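Local atomic coordinates of AvrA (Salmonella typhimurium, PDB entry 6BE0), a protein that probably transfers acetyl groups from acetyl-CoA to serine and threonine residues of target proteins, as a YopJ-family effector that binds inositol hexakisphosphate and coenzyme A. Residues Thr67-Gln78 / Arg292-Leu300; Asp229-Tyr237 / Arg245-Ala256. All coordinates share one frame; numbering follows the deposited sequence.

In the fold
Contact 1 (Thr67-Gln78 with Arg292-Leu300) joins two helical segments 214 residues apart in sequence, whereas contact 2 (Asp229-Tyr237 with Arg245-Ala256) is local, its segments separated by seven residues that include Lys238 and His239, which bind inositol hexakisphosphate. The two contacts lie on opposite sides of the chain's centre, their own centres 28 Å apart and their nearest atoms about 12 Å apart. Each lies near a different ligand: the side chain of Glu295 in contact 1 is about 5 Å from the bound inositol hexakisphosphate, and that of Arg245 in contact 2 is about 6 Å from coenzyme A. Helix 186-199 touches side chains from both.

Contact 1 of 2, residues Thr67-Gln78 / Arg292-Leu300; sequences TDLEMMPFLVAQ and RIAEYKSLL
Leu299 and Tyr296, one helical turn apart, are the two knobs that helix 287-300 presses into helix 65-82, with segment axes 10.2 Å apart at closest approach and crossing at 72°. Leu299 fits among Met71, Phe74, Leu75 and Gln78: its CD1 meets Met71 CE and lies 3.7 Å from Leu75 CD2, while CD2 rests against Phe74 CB and the amide of Gln78. Tyr296 occupies the next hole, formed by Thr67, Asp68, Met71 and Leu75. In Met71 the bend at chi2 (-53°) sets SD above the Tyr296 ring face, a distant Met-aromatic contact with SD 5.3 Å from the ring centroid, and that at chi3 (-55°) turns CE toward Leu299 CD1. Leu75 CD1 instead comes to the ring edge, 4.0 Å from Tyr296 CE1.

At the far end of the ring, Tyr296 OH donates to Asp68 OD1 over 2.7 Å. Asp68 OD1 also accepts from Arg292 NE at 2.9 Å, while Arg292 NH2 holds Asp68 OD2 at 2.8 Å; the salt bridge is side-on, with carboxylate and guanidinium nearly coplanar. Three donors thus fix the rotation of this buried carboxylate. Gln78, at the opposite end, reaches across with its chain extended, and NE2 makes weak bonds to Glu295 O and OE1. A water bridges Gln78 NE2, Glu295 OE1 and Leu75 O.

Arg292 also forms a salt bridge with Glu185, and Glu295 one with Lys195, which binds inositol hexakisphosphate. Helix 186-199 touches both helices through Ile188 and Leu191, helix 40-55 covers Tyr296 with Leu50, and strand 88-91 receives Met72 and Val76 of helix 65-82.

Contact 2 of 2, residues Asp229-Tyr237 / Arg245-Ala256; sequences DRYLPVSFY and RLNEYVEANPAA
Tyr237 and Tyr249 stack face to face, their centroids 3.9 Å apart and their planes inclined by 25°. Tyr237 CE2 is 3.2 Å from Tyr249 CE1, and the long axes of the two side chains cross at about a right angle. The two hydroxyls point to different partners. Tyr249, with CG anti to the backbone N (chi1 177°), reaches from its helix into the turn opposite, where OH donates to Leu232 O at 2.9 Å. Tyr237 OH donates to Asp229 OD1 within its own segment, over 2.6 Å and on the anti lone pair.

This ties together the ends of segment 229-237, part of the loop that leads into helix 243-252 and includes a 3-10 turn at 234-236; the loop folds back on that helix, whose first turn contributes Ala243 and Gln244 to the coenzyme A pocket. Arg245 bends at chi2 to grip Asp229 end-on: NH2 meets OD1 on its syn lone pair at 2.8 Å, almost linearly at 178°, whereas NH1 reaches OD2 at 3.0 Å from a tilted position. Tyr237 OH and Arg245 NH2 therefore use opposite lone pairs of Asp229 OD1, and together with NH1 they limit rotation of the buried carboxylate. The guanidinium also lies at the edge of the Tyr237 ring, its plane steeply inclined to it.

Apolar contacts flank the stack. Val234 CG2 packs on Ala256 CB at 3.6 Å, and Leu246 CD2 lies against Tyr237 CB. Beyond the two segments, Arg245 NH2 also donates to Leu177 O, and its side chain touches that of Arg181, which binds coenzyme A.

Contact 1 of 2, residues Thr67-Gln78 / Arg292-Leu300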
# COMPACT_ATOMS: atom_id res chain seq x y z
N THR A 67 -6.00 -0.45 -15.84
CA THR A 67 -6.58 0.88 -15.73
C THR A 67 -5.93 1.65 -14.58
O THR A 67 -5.61 2.83 -14.72
CB THR A 67 -8.11 0.82 -15.51
OG1 THR A 67 -8.71 0.10 -16.59
CG2 THR A 67 -8.70 2.23 -15.45
N ASP A 68 -5.72 0.97 -13.46
CA ASP A 68 -5.02 1.58 -12.33
C ASP A 68 -3.65 2.09 -12.76
O ASP A 68 -3.27 3.22 -12.43
CB ASP A 68 -4.85 0.57 -11.18
CG ASP A 68 -6.14 0.33 -10.42
OD1 ASP A 68 -7.10 1.11 -10.59
OD2 ASP A 68 -6.18 -0.64 -9.63
N LEU A 69 -2.92 1.28 -13.51
CA LEU A 69 -1.60 1.67 -14.01
C LEU A 69 -1.70 2.94 -14.84
O LEU A 69 -0.91 3.87 -14.65
CB LEU A 69 -0.99 0.55 -14.85
CG LEU A 69 0.45 0.82 -15.33
CD1 LEU A 69 1.42 0.78 -14.16
CD2 LEU A 69 0.86 -0.16 -16.41
N GLU A 70 -2.67 2.99 -15.75
CA GLU A 70 -2.84 4.14 -16.62
C GLU A 70 -3.20 5.40 -15.84
O GLU A 70 -2.73 6.49 -16.16
CB GLU A 70 -3.93 3.86 -17.66
CG GLU A 70 -3.54 2.81 -18.70
CD GLU A 70 -4.67 2.50 -19.67
OE1 GLU A 70 -5.48 3.41 -19.95
OE2 GLU A 70 -4.75 1.34 -20.13
N MET A 71 -4.03 5.24 -14.81
CA MET A 71 -4.50 6.37 -14.02
C MET A 71 -3.48 6.83 -12.98
O MET A 71 -3.59 7.94 -12.45
CB MET A 71 -5.81 6.02 -13.31
CG MET A 71 -6.98 5.72 -14.23
SD MET A 71 -7.30 7.02 -15.44
CE MET A 71 -7.50 8.44 -14.37
N MET A 72 -2.50 5.99 -12.69
CA MET A 72 -1.64 6.19 -11.53
C MET A 72 -0.89 7.53 -11.53
O MET A 72 -0.81 8.18 -10.49
CB MET A 72 -0.63 5.05 -11.42
CG MET A 72 -0.01 4.92 -10.03
SD MET A 72 -1.24 4.72 -8.72
CE MET A 72 -1.96 3.14 -9.16
N PRO A 73 -0.34 7.95 -12.68
CA PRO A 73 0.35 9.25 -12.70
C PRO A 73 -0.54 10.39 -12.21
O PRO A 73 -0.08 11.26 -11.47
CB PRO A 73 0.70 9.43 -14.18
CG PRO A 73 0.80 8.06 -14.71
CD PRO A 73 -0.24 7.26 -13.98
N PHE A 74 -1.81 10.37 -12.62
CA PHE A 74 -2.76 11.39 -12.20
C PHE A 74 -3.12 11.21 -10.73
O PHE A 74 -3.26 12.19 -9.99
CB PHE A 74 -4.03 11.33 -13.05
CG PHE A 74 -3.76 11.39 -14.53
CD1 PHE A 74 -3.45 12.59 -15.14
CD2 PHE A 74 -3.83 10.24 -15.31
CE1 PHE A 74 -3.20 12.65 -16.50
CE2 PHE A 74 -3.59 10.30 -16.66
CZ PHE A 74 -3.27 11.50 -17.26
N LEU A 75 -3.27 9.96 -10.31
CA LEU A 75 -3.63 9.65 -8.93
C LEU A 75 -2.52 10.06 -7.97
O LEU A 75 -2.78 10.52 -6.86
CB LEU A 75 -3.95 8.16 -8.79
CG LEU A 75 -5.22 7.69 -9.51
CD1 LEU A 75 -5.35 6.18 -9.46
CD2 LEU A 75 -6.45 8.35 -8.91
N VAL A 76 -1.28 9.88 -8.41
CA VAL A 76 -0.13 10.27 -7.61
C VAL A 76 -0.01 11.79 -7.54
O VAL A 76 0.25 12.35 -6.48
CB VAL A 76 1.17 9.65 -8.17
CG1 VAL A 76 2.41 10.26 -7.51
CG2 VAL A 76 1.16 8.14 -7.98
N ALA A 77 -0.20 12.45 -8.68
CA ALA A 77 -0.20 13.90 -8.74
C ALA A 77 -1.28 14.48 -7.83
O ALA A 77 -1.09 15.49 -7.16
CB ALA A 77 -0.39 14.39 -10.16
N GLN A 78 -2.43 13.81 -7.82
CA GLN A 78 -3.55 14.21 -6.98
C GLN A 78 -3.20 14.10 -5.50
O GLN A 78 -3.49 14.99 -4.71
CB GLN A 78 -4.78 13.36 -7.29
CG GLN A 78 -5.97 13.61 -6.38
CD GLN A 78 -7.24 12.97 -6.90
OE1 GLN A 78 -8.09 13.64 -7.49
NE2 GLN A 78 -7.38 11.67 -6.68
N ARG A 292 -11.22 2.82 -5.26
CA ARG A 292 -10.84 3.12 -6.64
C ARG A 292 -11.80 4.14 -7.23
O ARG A 292 -11.38 5.09 -7.90
CB ARG A 292 -10.83 1.85 -7.50
CG ARG A 292 -10.56 2.12 -8.97
CD ARG A 292 -10.58 0.86 -9.82
NE ARG A 292 -9.47 -0.05 -9.50
CZ ARG A 292 -9.58 -1.17 -8.80
NH1 ARG A 292 -10.75 -1.57 -8.32
NH2 ARG A 292 -8.50 -1.91 -8.58
N ILE A 293 -13.09 3.94 -6.98
CA ILE A 293 -14.12 4.82 -7.51
C ILE A 293 -13.98 6.23 -6.93
O ILE A 293 -14.09 7.22 -7.65
CB ILE A 293 -15.53 4.27 -7.20
CG1 ILE A 293 -15.73 2.93 -7.91
CG2 ILE A 293 -16.61 5.26 -7.63
CD1 ILE A 293 -17.00 2.20 -7.54
N ALA A 294 -13.72 6.30 -5.63
CA ALA A 294 -13.50 7.59 -4.97
C ALA A 294 -12.31 8.30 -5.59
O ALA A 294 -12.38 9.48 -5.93
CB ALA A 294 -13.28 7.39 -3.48
N GLU A 295 -11.21 7.57 -5.73
CA GLU A 295 -9.98 8.10 -6.30
C GLU A 295 -10.19 8.63 -7.71
O GLU A 295 -9.71 9.72 -8.05
CB GLU A 295 -8.90 7.02 -6.29
CG GLU A 295 -8.33 6.72 -4.91
CD GLU A 295 -7.27 7.72 -4.48
OE1 GLU A 295 -7.21 8.83 -5.06
OE2 GLU A 295 -6.49 7.40 -3.56
N TYR A 296 -10.91 7.87 -8.53
CA TYR A 296 -11.19 8.29 -9.91
C TYR A 296 -12.08 9.53 -9.94
O TYR A 296 -11.83 10.46 -10.70
CB TYR A 296 -11.86 7.16 -10.69
CG TYR A 296 -10.95 6.00 -11.07
CD1 TYR A 296 -9.70 5.85 -10.49
CD2 TYR A 296 -11.35 5.07 -12.01
CE1 TYR A 296 -8.87 4.80 -10.84
CE2 TYR A 296 -10.54 4.01 -12.37
CZ TYR A 296 -9.30 3.88 -11.78
OH TYR A 296 -8.49 2.83 -12.14
N LYS A 297 -13.13 9.52 -9.12
CA LYS A 297 -14.08 10.63 -9.09
C LYS A 297 -13.41 11.93 -8.69
O LYS A 297 -13.80 13.01 -9.15
CB LYS A 297 -15.23 10.32 -8.12
CG LYS A 297 -16.29 9.39 -8.69
CD LYS A 297 -17.46 9.23 -7.72
CE LYS A 297 -18.55 8.35 -8.29
NZ LYS A 297 -19.71 8.25 -7.36
N SER A 298 -12.39 11.84 -7.83
CA SER A 298 -11.67 13.03 -7.37
C SER A 298 -10.96 13.72 -8.53
O SER A 298 -10.81 14.94 -8.53
CB SER A 298 -10.67 12.66 -6.28
OG SER A 298 -11.32 12.12 -5.14
N LEU A 299 -10.51 12.94 -9.51
CA LEU A 299 -9.84 13.50 -10.68
C LEU A 299 -10.82 14.30 -11.53
O LEU A 299 -10.42 15.23 -12.23
CB LEU A 299 -9.20 12.39 -11.51
CG LEU A 299 -8.05 11.62 -10.85
CD1 LEU A 299 -7.65 10.43 -11.72
CD2 LEU A 299 -6.86 12.52 -10.60
N LEU A 300 -12.09 13.93 -11.47
CA LEU A 300 -13.13 14.62 -12.24
C LEU A 300 -13.57 15.91 -11.56
O LEU A 300 -13.98 16.85 -12.22
CB LEU A 300 -14.34 13.70 -12.44
CG LEU A 300 -14.05 12.39 -13.18
CD1 LEU A 300 -15.29 11.50 -13.20
CD2 LEU A 300 -13.57 12.67 -14.59
O HOH W 1 -4.86 10.38 -5.24

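Contact 2 of 2, residues Asp229-Tyr237 / Arg245-Ala256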
# COMPACT_ATOMS: atom_id res chain seq x y z
N ASP A 229 1.72 -6.72 12.45
CA ASP A 229 0.57 -6.24 13.21
C ASP A 229 0.99 -5.57 14.52
O ASP A 229 0.27 -4.71 15.04
CB ASP A 229 -0.40 -7.39 13.51
CG ASP A 229 -1.09 -7.92 12.26
OD1 ASP A 229 -1.07 -7.22 11.22
OD2 ASP A 229 -1.65 -9.04 12.31
N ARG A 230 2.14 -5.96 15.04
CA ARG A 230 2.65 -5.40 16.29
C ARG A 230 3.28 -4.03 16.07
O ARG A 230 3.46 -3.26 17.02
CB ARG A 230 3.66 -6.34 16.93
CG ARG A 230 3.15 -7.75 17.15
CD ARG A 230 4.25 -8.66 17.68
NE ARG A 230 3.87 -10.07 17.62
CZ ARG A 230 4.71 -11.08 17.84
NH1 ARG A 230 5.98 -10.84 18.16
NH2 ARG A 230 4.27 -12.33 17.76
N TYR A 231 3.62 -3.72 14.82
CA TYR A 231 4.29 -2.47 14.48
C TYR A 231 3.33 -1.41 13.95
O TYR A 231 3.41 -0.24 14.32
CB TYR A 231 5.38 -2.72 13.44
CG TYR A 231 6.68 -3.26 14.00
CD1 TYR A 231 7.61 -2.42 14.59
CD2 TYR A 231 6.98 -4.61 13.91
CE1 TYR A 231 8.80 -2.91 15.10
CE2 TYR A 231 8.17 -5.11 14.41
CZ TYR A 231 9.07 -4.26 15.00
OH TYR A 231 10.26 -4.76 15.50
N LEU A 232 2.42 -1.83 13.07
CA LEU A 232 1.65 -0.89 12.26
C LEU A 232 0.34 -0.46 12.92
O LEU A 232 -0.28 -1.22 13.66
CB LEU A 232 1.37 -1.51 10.89
CG LEU A 232 2.63 -1.96 10.14
CD1 LEU A 232 2.27 -2.65 8.84
CD2 LEU A 232 3.55 -0.77 9.88
N PRO A 233 -0.09 0.79 12.64
CA PRO A 233 -1.30 1.36 13.24
C PRO A 233 -2.59 0.87 12.58
O PRO A 233 -2.54 0.22 11.53
CB PRO A 233 -1.11 2.86 13.04
CG PRO A 233 -0.35 2.95 11.77
CD PRO A 233 0.57 1.76 11.74
N VAL A 234 -3.73 1.21 13.18
CA VAL A 234 -5.03 0.69 12.75
C VAL A 234 -5.41 1.17 11.35
O VAL A 234 -6.05 0.44 10.59
CB VAL A 234 -6.14 1.12 13.74
CG1 VAL A 234 -7.48 0.51 13.34
CG2 VAL A 234 -5.77 0.71 15.16
N SER A 235 -5.01 2.39 11.01
CA SER A 235 -5.43 3.02 9.76
C SER A 235 -4.96 2.25 8.52
O SER A 235 -5.47 2.47 7.42
CB SER A 235 -4.91 4.46 9.70
OG SER A 235 -3.50 4.49 9.75
N PHE A 236 -3.99 1.36 8.70
CA PHE A 236 -3.47 0.56 7.60
C PHE A 236 -4.41 -0.57 7.20
O PHE A 236 -4.32 -1.10 6.10
CB PHE A 236 -2.10 -0.01 7.97
CG PHE A 236 -0.96 0.94 7.76
CD1 PHE A 236 -1.02 2.23 8.24
CD2 PHE A 236 0.18 0.53 7.09
CE1 PHE A 236 0.02 3.11 8.04
CE2 PHE A 236 1.24 1.41 6.90
CZ PHE A 236 1.16 2.70 7.38
N TYR A 237 -5.32 -0.93 8.11
CA TYR A 237 -6.15 -2.12 7.95
C TYR A 237 -7.60 -1.81 7.63
O TYR A 237 -8.47 -2.67 7.76
CB TYR A 237 -6.08 -2.96 9.22
CG TYR A 237 -4.68 -3.45 9.53
CD1 TYR A 237 -4.30 -4.75 9.23
CD2 TYR A 237 -3.75 -2.60 10.10
CE1 TYR A 237 -3.02 -5.19 9.50
CE2 TYR A 237 -2.47 -3.03 10.37
CZ TYR A 237 -2.11 -4.33 10.07
OH TYR A 237 -0.84 -4.77 10.35
N ARG A 245 -8.79 -11.97 9.20
CA ARG A 245 -7.55 -11.19 9.18
C ARG A 245 -7.62 -10.02 10.14
O ARG A 245 -6.63 -9.68 10.79
CB ARG A 245 -7.25 -10.70 7.76
CG ARG A 245 -5.96 -9.90 7.62
CD ARG A 245 -4.72 -10.73 7.92
NE ARG A 245 -3.52 -9.90 7.95
CZ ARG A 245 -3.08 -9.25 9.02
NH1 ARG A 245 -3.73 -9.33 10.18
NH2 ARG A 245 -1.98 -8.52 8.95
N LEU A 246 -8.79 -9.39 10.23
CA LEU A 246 -8.99 -8.30 11.17
C LEU A 246 -8.97 -8.81 12.60
O LEU A 246 -8.44 -8.15 13.50
CB LEU A 246 -10.32 -7.58 10.89
CG LEU A 246 -10.36 -6.64 9.68
CD1 LEU A 246 -11.77 -6.10 9.49
CD2 LEU A 246 -9.37 -5.50 9.82
N ASN A 247 -9.55 -9.98 12.83
CA ASN A 247 -9.55 -10.60 14.15
C ASN A 247 -8.12 -10.89 14.62
O ASN A 247 -7.84 -10.88 15.81
CB ASN A 247 -10.35 -11.90 14.16
CG ASN A 247 -11.82 -11.68 13.84
OD1 ASN A 247 -12.33 -10.56 13.93
ND2 ASN A 247 -12.51 -12.75 13.47
N GLU A 248 -7.23 -11.15 13.67
CA GLU A 248 -5.84 -11.42 13.99
C GLU A 248 -5.11 -10.13 14.37
O GLU A 248 -4.19 -10.15 15.19
CB GLU A 248 -5.14 -12.09 12.81
CG GLU A 248 -5.63 -13.50 12.53
CD GLU A 248 -5.12 -14.05 11.21
OE1 GLU A 248 -4.21 -13.43 10.62
OE2 GLU A 248 -5.65 -15.09 10.76
N TYR A 249 -5.53 -9.02 13.79
CA TYR A 249 -4.90 -7.73 14.08
C TYR A 249 -5.31 -7.21 15.45
O TYR A 249 -4.48 -6.72 16.21
CB TYR A 249 -5.25 -6.70 13.00
CG TYR A 249 -4.68 -5.33 13.31
CD1 TYR A 249 -3.32 -5.08 13.18
CD2 TYR A 249 -5.49 -4.29 13.74
CE1 TYR A 249 -2.79 -3.84 13.47
CE2 TYR A 249 -4.97 -3.05 14.02
CZ TYR A 249 -3.62 -2.83 13.89
OH TYR A 249 -3.10 -1.59 14.17
N VAL A 250 -6.60 -7.30 15.76
CA VAL A 250 -7.11 -6.79 17.04
C VAL A 250 -6.65 -7.65 18.21
O VAL A 250 -6.64 -7.20 19.35
CB VAL A 250 -8.65 -6.73 17.05
CG1 VAL A 250 -9.15 -5.76 15.99
CG2 VAL A 250 -9.24 -8.11 16.82
N GLU A 251 -6.28 -8.90 17.93
CA GLU A 251 -5.73 -9.76 18.97
C GLU A 251 -4.35 -9.27 19.37
O GLU A 251 -3.89 -9.50 20.49
CB GLU A 251 -5.66 -11.22 18.49
CG GLU A 251 -6.98 -11.97 18.63
CD GLU A 251 -6.93 -13.36 18.04
OE1 GLU A 251 -5.82 -13.92 17.92
OE2 GLU A 251 -8.00 -13.90 17.69
N ALA A 252 -3.69 -8.58 18.44
CA ALA A 252 -2.40 -7.95 18.71
C ALA A 252 -2.58 -6.51 19.17
O ALA A 252 -1.65 -5.89 19.69
CB ALA A 252 -1.52 -8.00 17.47
N ASN A 253 -3.78 -5.97 18.97
CA ASN A 253 -4.11 -4.61 19.36
C ASN A 253 -5.56 -4.52 19.85
O ASN A 253 -6.43 -4.05 19.13
CB ASN A 253 -3.91 -3.64 18.19
CG ASN A 253 -2.51 -3.72 17.60
OD1 ASN A 253 -2.23 -4.57 16.75
ND2 ASN A 253 -1.63 -2.84 18.05
N PRO A 254 -5.81 -4.99 21.09
CA PRO A 254 -7.16 -5.09 21.67
C PRO A 254 -8.04 -3.86 21.44
O PRO A 254 -9.24 -4.00 21.20
CB PRO A 254 -6.88 -5.27 23.16
CG PRO A 254 -5.58 -5.98 23.21
CD PRO A 254 -4.78 -5.47 22.03
N ALA A 255 -7.44 -2.67 21.51
CA ALA A 255 -8.19 -1.43 21.40
C ALA A 255 -8.60 -1.13 19.95
O ALA A 255 -9.54 -0.36 19.71
CB ALA A 255 -7.37 -0.27 21.95
N ALA A 256 -7.91 -1.75 19.00
CA ALA A 256 -8.13 -1.48 17.58
C ALA A 256 -9.56 -1.79 17.14
O ALA A 256 -10.07 -1.19 16.20
CB ALA A 256 -7.15 -2.27 16.74